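Local coordinates for protein polysaccharide Lyase Family 6 (Bacteroides cellulosilyticus, PDB 6QPS) that probably degrades alginate as a mannuronic acid-specific, calcium-binding lyase of polysaccharide lyase family 6, cutting the chain by beta-elimination, at residues Leu104-Ala109 / Asp115-Gln120; Trp76-Glu79 / Lys83-Ile86; Asn280-His285 / Ala291-Ile296. All coordinates share one frame; numbering follows the deposited sequence.

Interaction 1: residues Leu104-Ala109 / Asp115-Gln120; sequences LLFYKA and DMIDFQ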
loop_
_atom_site.group_PDB
_atom_site.type_symbol
_atom_site.label_atom_id
_atom_site.label_comp_id
_atom_site.label_asym_id
_atom_site.label_seq_id
_atom_site.Cartn_x
_atom_site.Cartn_y
_atom_site.Cartn_z
ATOM N N LEU A 104 17.857 7.901 9.048
ATOM C CA LEU A 104 17.659 7.505 10.439
ATOM C C LEU A 104 17.233 6.045 10.522
ATOM O O LEU A 104 16.480 5.562 9.673
ATOM C CB LEU A 104 16.584 8.378 11.093
ATOM C CG LEU A 104 16.925 9.870 11.206
ATOM C CD1 LEU A 104 15.726 10.637 11.739
ATOM C CD2 LEU A 104 18.152 10.139 12.070
ATOM N N LEU A 105 17.674 5.362 11.575
ATOM C CA LEU A 105 17.307 3.976 11.824
ATOM C C LEU A 105 16.460 3.893 13.083
ATOM O O LEU A 105 16.995 4.010 14.194
ATOM C CB LEU A 105 18.559 3.125 11.972
ATOM C CG LEU A 105 18.400 1.687 12.462
ATOM C CD1 LEU A 105 17.448 0.865 11.672
ATOM C CD2 LEU A 105 19.764 0.974 12.440
ATOM N N PHE A 106 15.161 3.651 12.907
ATOM C CA PHE A 106 14.243 3.402 14.012
ATOM C C PHE A 106 14.246 1.892 14.240
ATOM O O PHE A 106 13.780 1.130 13.389
ATOM C CB PHE A 106 12.838 3.926 13.721
ATOM C CG PHE A 106 12.765 5.428 13.483
ATOM C CD1 PHE A 106 12.948 5.961 12.227
ATOM C CD2 PHE A 106 12.508 6.297 14.527
ATOM C CE1 PHE A 106 12.880 7.335 12.014
ATOM C CE2 PHE A 106 12.445 7.675 14.313
ATOM C CZ PHE A 106 12.636 8.186 13.062
ATOM N N TYR A 107 14.795 1.458 15.374
ATOM C CA TYR A 107 14.992 0.041 15.676
ATOM C C TYR A 107 14.560 -0.193 17.112
ATOM O O TYR A 107 15.125 0.399 18.037
ATOM C CB TYR A 107 16.443 -0.402 15.470
ATOM C CG TYR A 107 16.619 -1.884 15.772
ATOM C CD1 TYR A 107 16.069 -2.855 14.933
ATOM C CD2 TYR A 107 17.288 -2.316 16.905
ATOM C CE1 TYR A 107 16.194 -4.193 15.207
ATOM C CE2 TYR A 107 17.406 -3.658 17.186
ATOM C CZ TYR A 107 16.863 -4.591 16.334
ATOM O OH TYR A 107 16.983 -5.928 16.629
ATOM N N LYS A 108 13.564 -1.053 17.307
ATOM C CA LYS A 108 13.041 -1.338 18.642
ATOM C C LYS A 108 12.676 -0.044 19.372
ATOM O O LYS A 108 12.938 0.137 20.557
ATOM C CB LYS A 108 13.989 -2.238 19.445
ATOM C CG LYS A 108 14.011 -3.654 18.865
ATOM C CD LYS A 108 14.858 -4.660 19.652
ATOM C CE LYS A 108 14.643 -6.064 19.049
ATOM N NZ LYS A 108 15.418 -7.183 19.687
ATOM N N ALA A 109 12.062 0.876 18.633
ATOM C CA ALA A 109 11.287 1.979 19.190
ATOM C C ALA A 109 9.814 1.598 19.094
ATOM O O ALA A 109 9.455 0.640 18.409
ATOM C CB ALA A 109 11.524 3.247 18.364
ATOM N N ASP A 115 0.153 6.169 17.900
ATOM C CA ASP A 115 0.821 6.622 16.678
ATOM C C ASP A 115 2.284 6.927 16.966
ATOM O O ASP A 115 2.594 7.855 17.717
ATOM C CB ASP A 115 0.103 7.857 16.108
ATOM C CG ASP A 115 -1.383 7.634 15.958
ATOM O OD1 ASP A 115 -1.750 6.707 15.215
ATOM O OD2 ASP A 115 -2.175 8.355 16.613
ATOM N N MET A 116 3.192 6.179 16.340
ATOM C CA MET A 116 4.610 6.372 16.621
ATOM C C MET A 116 5.142 7.645 15.969
ATOM O O MET A 116 5.762 8.478 16.642
ATOM C CB MET A 116 5.420 5.155 16.186
ATOM C CG MET A 116 6.849 5.181 16.716
ATOM S SD MET A 116 7.815 3.690 16.351
ATOM C CE MET A 116 8.153 3.931 14.611
ATOM N N ILE A 117 4.919 7.802 14.661
ATOM C CA ILE A 117 5.348 8.963 13.870
ATOM C C ILE A 117 4.106 9.498 13.148
ATOM O O ILE A 117 3.442 8.753 12.412
ATOM C CB ILE A 117 6.433 8.596 12.840
ATOM C CG1 ILE A 117 7.655 7.978 13.525
ATOM C CG2 ILE A 117 6.813 9.817 11.993
ATOM C CD1 ILE A 117 8.709 7.451 12.533
ATOM N N ASP A 118 3.800 10.786 13.339
ATOM C CA ASP A 118 2.566 11.400 12.840
ATOM C C ASP A 118 2.902 12.760 12.235
ATOM O O ASP A 118 3.697 13.518 12.802
ATOM C CB ASP A 118 1.553 11.536 13.991
ATOM C CG ASP A 118 0.113 11.669 13.535
ATOM O OD1 ASP A 118 -0.179 11.637 12.319
ATOM O OD2 ASP A 118 -0.736 11.826 14.439
ATOM N N PHE A 119 2.266 13.067 11.110
ATOM C CA PHE A 119 2.499 14.302 10.346
ATOM C C PHE A 119 1.492 15.411 10.706
ATOM O O PHE A 119 1.060 16.202 9.847
ATOM C CB PHE A 119 2.505 13.994 8.843
ATOM C CG PHE A 119 3.818 13.387 8.327
ATOM C CD1 PHE A 119 4.202 12.094 8.671
ATOM C CD2 PHE A 119 4.656 14.097 7.472
ATOM C CE1 PHE A 119 5.401 11.549 8.194
ATOM C CE2 PHE A 119 5.853 13.525 6.985
ATOM C CZ PHE A 119 6.217 12.261 7.374
ATOM N N GLN A 120 1.159 15.504 11.993
ATOM C CA GLN A 120 0.276 16.521 12.537
ATOM C C GLN A 120 0.728 16.830 13.959
ATOM O O GLN A 120 1.161 15.932 14.694
ATOM C CB GLN A 120 -1.173 15.998 12.551
ATOM C CG GLN A 120 -2.205 16.902 13.187
ATOM C CD GLN A 120 -3.594 16.295 13.188
ATOM O OE1 GLN A 120 -4.506 16.822 12.573
ATOM N NE2 GLN A 120 -3.761 15.202 13.923
#
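F106 and I117 meet across the hydrophobic interior of the right-handed parallel beta-helix that characterises family 6 polysaccharide lyases. The strands they sit on, 99-111 and 115-118, follow each other round the helix, and the chain turns corners at K108 and again at M116 and I117.

The first interaction is a CH-pi contact. I117 reaches out through its longer branch and sets CD1 over one face of the F106 ring, 4.1 Å from the ring centroid and only 13° off the normal. The two side chains arrive from opposite directions. CG1 of I117 lies anti to the carbonyl carbon (chi1 -58°) and CD1 continues in an extended line, which carries the methyl to the phenyl face, toward its CE2-CZ rim.

The second is apolar packing beside the corner. M116 extends from its backbone until chi3 (75°) bends the chain at sulfur, and SD rests against A109. No hydrogen bond joins the two segments.

Strand 90-95 packs around both contacts, with L90 touching both F106 and M116, and L92 and I94 touching I117. Polar groups find partners in other directions, as in the salt bridge of D118 with R160. At the A109 end, M116 SD lies 4.2 Å from A109 CB and 4.0 Å from A109 C.

Interaction 2: residues Trp76-Glu79 / Lys83-Ile86; sequences WRAE and KAVI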
loop_
_atom_site.group_PDB
_atom_site.type_symbol
_atom_site.label_atom_id
_atom_site.label_comp_id
_atom_site.label_asym_id
_atom_site.label_seq_id
_atom_site.Cartn_x
_atom_site.Cartn_y
_atom_site.Cartn_z
ATOM N N TRP A 76 16.700 16.759 9.445
ATOM C CA TRP A 76 17.089 16.009 10.638
ATOM C C TRP A 76 17.680 14.707 10.124
ATOM O O TRP A 76 16.989 13.953 9.437
ATOM C CB TRP A 76 15.857 15.759 11.513
ATOM C CG TRP A 76 16.117 14.966 12.777
ATOM C CD1 TRP A 76 17.307 14.793 13.416
ATOM C CD2 TRP A 76 15.142 14.237 13.533
ATOM N NE1 TRP A 76 17.133 13.994 14.533
ATOM C CE2 TRP A 76 15.806 13.657 14.627
ATOM C CE3 TRP A 76 13.758 14.055 13.411
ATOM C CZ2 TRP A 76 15.149 12.886 15.572
ATOM C CZ3 TRP A 76 13.113 13.280 14.356
ATOM C CH2 TRP A 76 13.811 12.709 15.418
ATOM N N ARG A 77 18.962 14.465 10.396
ATOM C CA ARG A 77 19.653 13.356 9.754
ATOM C C ARG A 77 20.763 12.789 10.633
ATOM O O ARG A 77 21.244 13.427 11.573
ATOM C CB ARG A 77 20.259 13.791 8.409
ATOM C CG ARG A 77 21.389 14.826 8.498
ATOM C CD ARG A 77 21.955 15.120 7.100
ATOM N NE ARG A 77 22.835 16.276 7.063
ATOM C CZ ARG A 77 24.131 16.237 7.358
ATOM N NH1 ARG A 77 24.699 15.098 7.731
ATOM N NH2 ARG A 77 24.861 17.339 7.285
ATOM N N ALA A 78 21.176 11.574 10.288
ATOM C CA ALA A 78 22.384 10.995 10.857
ATOM C C ALA A 78 23.621 11.601 10.204
ATOM O O ALA A 78 23.636 11.859 8.995
ATOM C CB ALA A 78 22.392 9.485 10.614
ATOM N N GLU A 79 24.682 11.792 11.004
ATOM C CA GLU A 79 25.961 12.203 10.435
ATOM C C GLU A 79 26.474 11.154 9.455
ATOM O O GLU A 79 26.965 11.484 8.369
ATOM C CB GLU A 79 26.969 12.445 11.558
ATOM C CG GLU A 79 28.328 12.946 11.079
ATOM C CD GLU A 79 29.275 13.253 12.232
ATOM O OE1 GLU A 79 29.523 12.357 13.059
ATOM O OE2 GLU A 79 29.770 14.392 12.310
ATOM N N LYS A 83 23.904 5.016 11.188
ATOM C CA LYS A 83 24.607 4.826 12.452
ATOM C C LYS A 83 24.001 5.618 13.605
ATOM O O LYS A 83 24.503 5.524 14.730
ATOM C CB LYS A 83 26.105 5.141 12.307
ATOM C CG LYS A 83 26.761 4.496 11.088
ATOM C CD LYS A 83 26.782 2.968 11.191
ATOM C CE LYS A 83 27.831 2.361 10.256
ATOM N NZ LYS A 83 27.823 0.869 10.286
ATOM N N ALA A 84 22.959 6.405 13.352
ATOM C CA ALA A 84 22.141 7.004 14.405
ATOM C C ALA A 84 20.865 6.179 14.564
ATOM O O ALA A 84 19.998 6.187 13.681
ATOM C CB ALA A 84 21.802 8.460 14.098
ATOM N N VAL A 85 20.746 5.500 15.705
ATOM C CA VAL A 85 19.686 4.524 15.968
ATOM C C VAL A 85 18.763 5.123 17.016
ATOM O O VAL A 85 19.236 5.631 18.042
ATOM C CB VAL A 85 20.282 3.205 16.496
ATOM C CG1 VAL A 85 19.205 2.144 16.666
ATOM C CG2 VAL A 85 21.403 2.707 15.581
ATOM N N ILE A 86 17.456 5.069 16.763
ATOM C CA ILE A 86 16.443 5.580 17.683
ATOM C C ILE A 86 15.646 4.397 18.215
ATOM O O ILE A 86 15.092 3.613 17.433
ATOM C CB ILE A 86 15.539 6.606 16.980
ATOM C CG1 ILE A 86 16.376 7.829 16.580
ATOM C CG2 ILE A 86 14.391 6.995 17.871
ATOM C CD1 ILE A 86 15.621 8.832 15.718
#
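A78 and A84 face each other methyl to methyl, CB to CB at 3.7 Å, just where the chain leaves strand 74-78 and, after a short connection, starts strand 84-87. Their CA atoms are 5.3 Å apart, the nearest pair between the segments, and neither residue has any side-chain atom beyond CB, so the two backbones can come close. This is the tight part of the contact, where the chain passes from one strand to the next in the parallel beta-helix.

Two residues back along one strand and two further along the other, the gap has widened and larger groups span it. W76 and I86 approach from opposite directions, and CZ2 on the six-membered ring of the indole comes 4.1 Å from I86 CD1. The methyl meets the ring obliquely. W76 holds CG anti to its own nitrogen (chi1 179°), which swings the indole inward although its CB does not head for the opposite strand; the extended I86 branch supplies the rest. L51 and I62 also pack on the indole, while L59 and F106 touch I86.

The solvent side is looser. R77 points away, with a weak, long ion pair to E23, and E79 forms a salt bridge with K52 outside this contact. The end of K83 leads away from the segment opposite, and V85 lies instead against T55 and L105.

No hydrogen bond crosses between the segments. W76 and R77 pair their backbones with strands 99-111 and 48-51, and A84 and I86 pair theirs with L105. Cohesion here therefore rests on shape and burial of hydrocarbon surface, whereas directional bonding runs between successive turns of the helix.

Interaction 3: residues Asn280-His285 / Ala291-Ile296; sequences NTFIGH and AGIRII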
loop_
_atom_site.group_PDB
_atom_site.type_symbol
_atom_site.label_atom_id
_atom_site.label_comp_id
_atom_site.label_asym_id
_atom_site.label_seq_id
_atom_site.Cartn_x
_atom_site.Cartn_y
_atom_site.Cartn_z
ATOM N N ASN A 280 1.089 -2.806 -12.189
ATOM C CA ASN A 280 1.601 -3.520 -11.022
ATOM C C ASN A 280 1.902 -4.969 -11.388
ATOM O O ASN A 280 1.383 -5.495 -12.372
ATOM C CB ASN A 280 0.583 -3.461 -9.881
ATOM C CG ASN A 280 0.296 -2.028 -9.446
ATOM O OD1 ASN A 280 1.061 -1.416 -8.709
ATOM N ND2 ASN A 280 -0.791 -1.462 -9.948
ATOM N N THR A 281 2.742 -5.620 -10.568
ATOM C CA THR A 281 3.196 -6.984 -10.804
ATOM C C THR A 281 3.092 -7.775 -9.505
ATOM O O THR A 281 3.514 -7.296 -8.444
ATOM C CB THR A 281 4.648 -6.964 -11.303
ATOM O OG1 THR A 281 4.769 -6.086 -12.431
ATOM C CG2 THR A 281 5.114 -8.366 -11.725
ATOM N N PHE A 282 2.545 -8.985 -9.609
ATOM C CA PHE A 282 2.343 -9.867 -8.461
ATOM C C PHE A 282 3.029 -11.191 -8.762
ATOM O O PHE A 282 2.706 -11.850 -9.752
ATOM C CB PHE A 282 0.860 -10.108 -8.154
ATOM C CG PHE A 282 0.031 -8.859 -7.909
ATOM C CD1 PHE A 282 -0.306 -8.005 -8.948
ATOM C CD2 PHE A 282 -0.497 -8.616 -6.648
ATOM C CE1 PHE A 282 -1.114 -6.894 -8.723
ATOM C CE2 PHE A 282 -1.292 -7.509 -6.409
ATOM C CZ PHE A 282 -1.602 -6.646 -7.450
ATOM N N ILE A 283 3.975 -11.588 -7.901
ATOM C CA ILE A 283 4.724 -12.841 -8.039
ATOM C C ILE A 283 4.435 -13.671 -6.786
ATOM O O ILE A 283 5.066 -13.472 -5.748
ATOM C CB ILE A 283 6.227 -12.579 -8.204
ATOM C CG1 ILE A 283 6.500 -11.656 -9.406
ATOM C CG2 ILE A 283 7.018 -13.903 -8.299
ATOM C CD1 ILE A 283 6.216 -12.237 -10.771
ATOM N N GLY A 284 3.477 -14.590 -6.859
ATOM C CA GLY A 284 3.015 -15.241 -5.644
ATOM C C GLY A 284 3.752 -16.511 -5.256
ATOM O O GLY A 284 3.674 -16.936 -4.106
ATOM N N HIS A 285 4.438 -17.155 -6.200
ATOM C CA HIS A 285 5.107 -18.439 -5.945
ATOM C C HIS A 285 4.147 -19.486 -5.374
ATOM O O HIS A 285 4.567 -20.427 -4.670
ATOM C CB HIS A 285 6.366 -18.298 -5.067
ATOM C CG HIS A 285 7.553 -17.773 -5.817
ATOM N ND1 HIS A 285 8.601 -17.127 -5.196
ATOM C CD2 HIS A 285 7.864 -17.813 -7.136
ATOM C CE1 HIS A 285 9.487 -16.760 -6.108
ATOM N NE2 HIS A 285 9.081 -17.195 -7.287
ATOM N N ALA A 291 -2.645 -13.068 -3.372
ATOM C CA ALA A 291 -3.785 -12.595 -4.149
ATOM C C ALA A 291 -3.368 -11.452 -5.064
ATOM O O ALA A 291 -2.319 -10.825 -4.890
ATOM C CB ALA A 291 -4.930 -12.150 -3.232
ATOM N N GLY A 292 -4.248 -11.156 -6.025
ATOM C CA GLY A 292 -4.066 -10.048 -6.953
ATOM C C GLY A 292 -4.933 -8.847 -6.595
ATOM O O GLY A 292 -4.689 -8.214 -5.555
ATOM N N ILE A 293 -5.961 -8.539 -7.398
ATOM C CA ILE A 293 -6.718 -7.285 -7.301
ATOM C C ILE A 293 -8.160 -7.608 -6.962
ATOM O O ILE A 293 -8.795 -8.427 -7.636
ATOM C CB ILE A 293 -6.626 -6.457 -8.598
ATOM C CG1 ILE A 293 -5.184 -6.045 -8.844
ATOM C CG2 ILE A 293 -7.511 -5.220 -8.521
ATOM C CD1 ILE A 293 -4.880 -5.496 -10.245
ATOM N N ARG A 294 -8.672 -6.978 -5.911
ATOM C CA ARG A 294 -10.062 -7.131 -5.484
ATOM C C ARG A 294 -10.826 -5.842 -5.758
ATOM O O ARG A 294 -10.417 -4.765 -5.294
ATOM C CB ARG A 294 -10.139 -7.494 -3.998
ATOM C CG ARG A 294 -11.522 -7.753 -3.440
ATOM C CD ARG A 294 -11.511 -8.867 -2.395
ATOM N NE ARG A 294 -10.685 -8.615 -1.222
ATOM C CZ ARG A 294 -11.149 -8.166 -0.052
ATOM N NH1 ARG A 294 -12.431 -7.886 0.093
ATOM N NH2 ARG A 294 -10.325 -8.008 0.982
ATOM N N ILE A 295 -11.938 -5.958 -6.489
ATOM C CA ILE A 295 -12.735 -4.823 -6.961
ATOM C C ILE A 295 -14.106 -4.801 -6.274
ATOM O O ILE A 295 -14.895 -5.750 -6.409
ATOM C CB ILE A 295 -12.896 -4.872 -8.488
ATOM C CG1 ILE A 295 -11.544 -4.798 -9.184
ATOM C CG2 ILE A 295 -13.851 -3.765 -8.943
ATOM C CD1 ILE A 295 -10.783 -3.508 -8.940
ATOM N N ILE A 296 -14.349 -3.710 -5.526
ATOM C CA ILE A 296 -15.617 -3.267 -4.952
ATOM C C ILE A 296 -15.712 -1.794 -5.385
ATOM O O ILE A 296 -14.713 -1.184 -5.780
ATOM C CB ILE A 296 -15.593 -3.423 -3.402
ATOM C CG1 ILE A 296 -15.289 -4.883 -3.030
ATOM C CG2 ILE A 296 -16.880 -2.962 -2.709
ATOM C CD1 ILE A 296 -14.607 -5.019 -1.695
#
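F282 lies against the start of strand 291-295 inside the parallel beta-helix, its side chain projecting from strand 276-283 on a different face of the same coil. The short strand axes run 145° apart and pass 7.9 Å from each other at their closest, yet no hydrogen bond links the segments; the phenyl ring makes nearly all of the contact.

A291 comes first. Its methyl points away from F282 and touches F313, and it presents its backbone instead: O lies 3.4 Å from F282 CD2 and meets the ring obliquely. The same methyl is about 12 Å from the bound calcium ion, so the contact is near the metal site without belonging to it.

G292 follows and takes one face of the ring. Its CA is 4.1 Å from the ring centroid, 23° off the normal and displaced toward the rim. The backbone here is in a conformation that residues with a CB seldom adopt.

I293 crosses F282 at about a right angle. Its chi1 of -63° places CG1 anti to the carbonyl carbon, bringing that methylene beside the phenyl CZ, at 3.9 Å. V302 and N305 of the next coil also touch I293. Beyond I293, R294 turns outward to F313 and L316, leaving the contact.

F282 also stacks on F260 of the preceding coil and packs on L267 and I307. With F282 cut back to an alanine, F260 and the A291-G292 backbone would probably lose the ring between them, and I293 CG1 its aromatic neighbour. The G292 carbonyl lies close as well, with O 3.6 Å from F282 CE2.

All three contacts are buried and without hydrogen bonds between their own segments, and each joins parts of the chain that follow one another round the coil. Interactions 1 and 2 are apolar neighbours: strand 99-111 runs beside both strands of interaction 2, with probable backbone hydrogen bonds L105 O to I86 N (2.8 Å) and Y107 N to I86 O (3.0 Å), and F106 packs on I86. Interaction 3, across the chain's centre and about 29 Å from interaction 1 between centres, is nearest the calcium ion. Interaction 2 uses alanine methyls and an indole against an isoleucine methyl, interaction 1 a phenyl face under a methyl plus a sulfur; in interaction 3 backbone carbonyls and a glycine receive the ring.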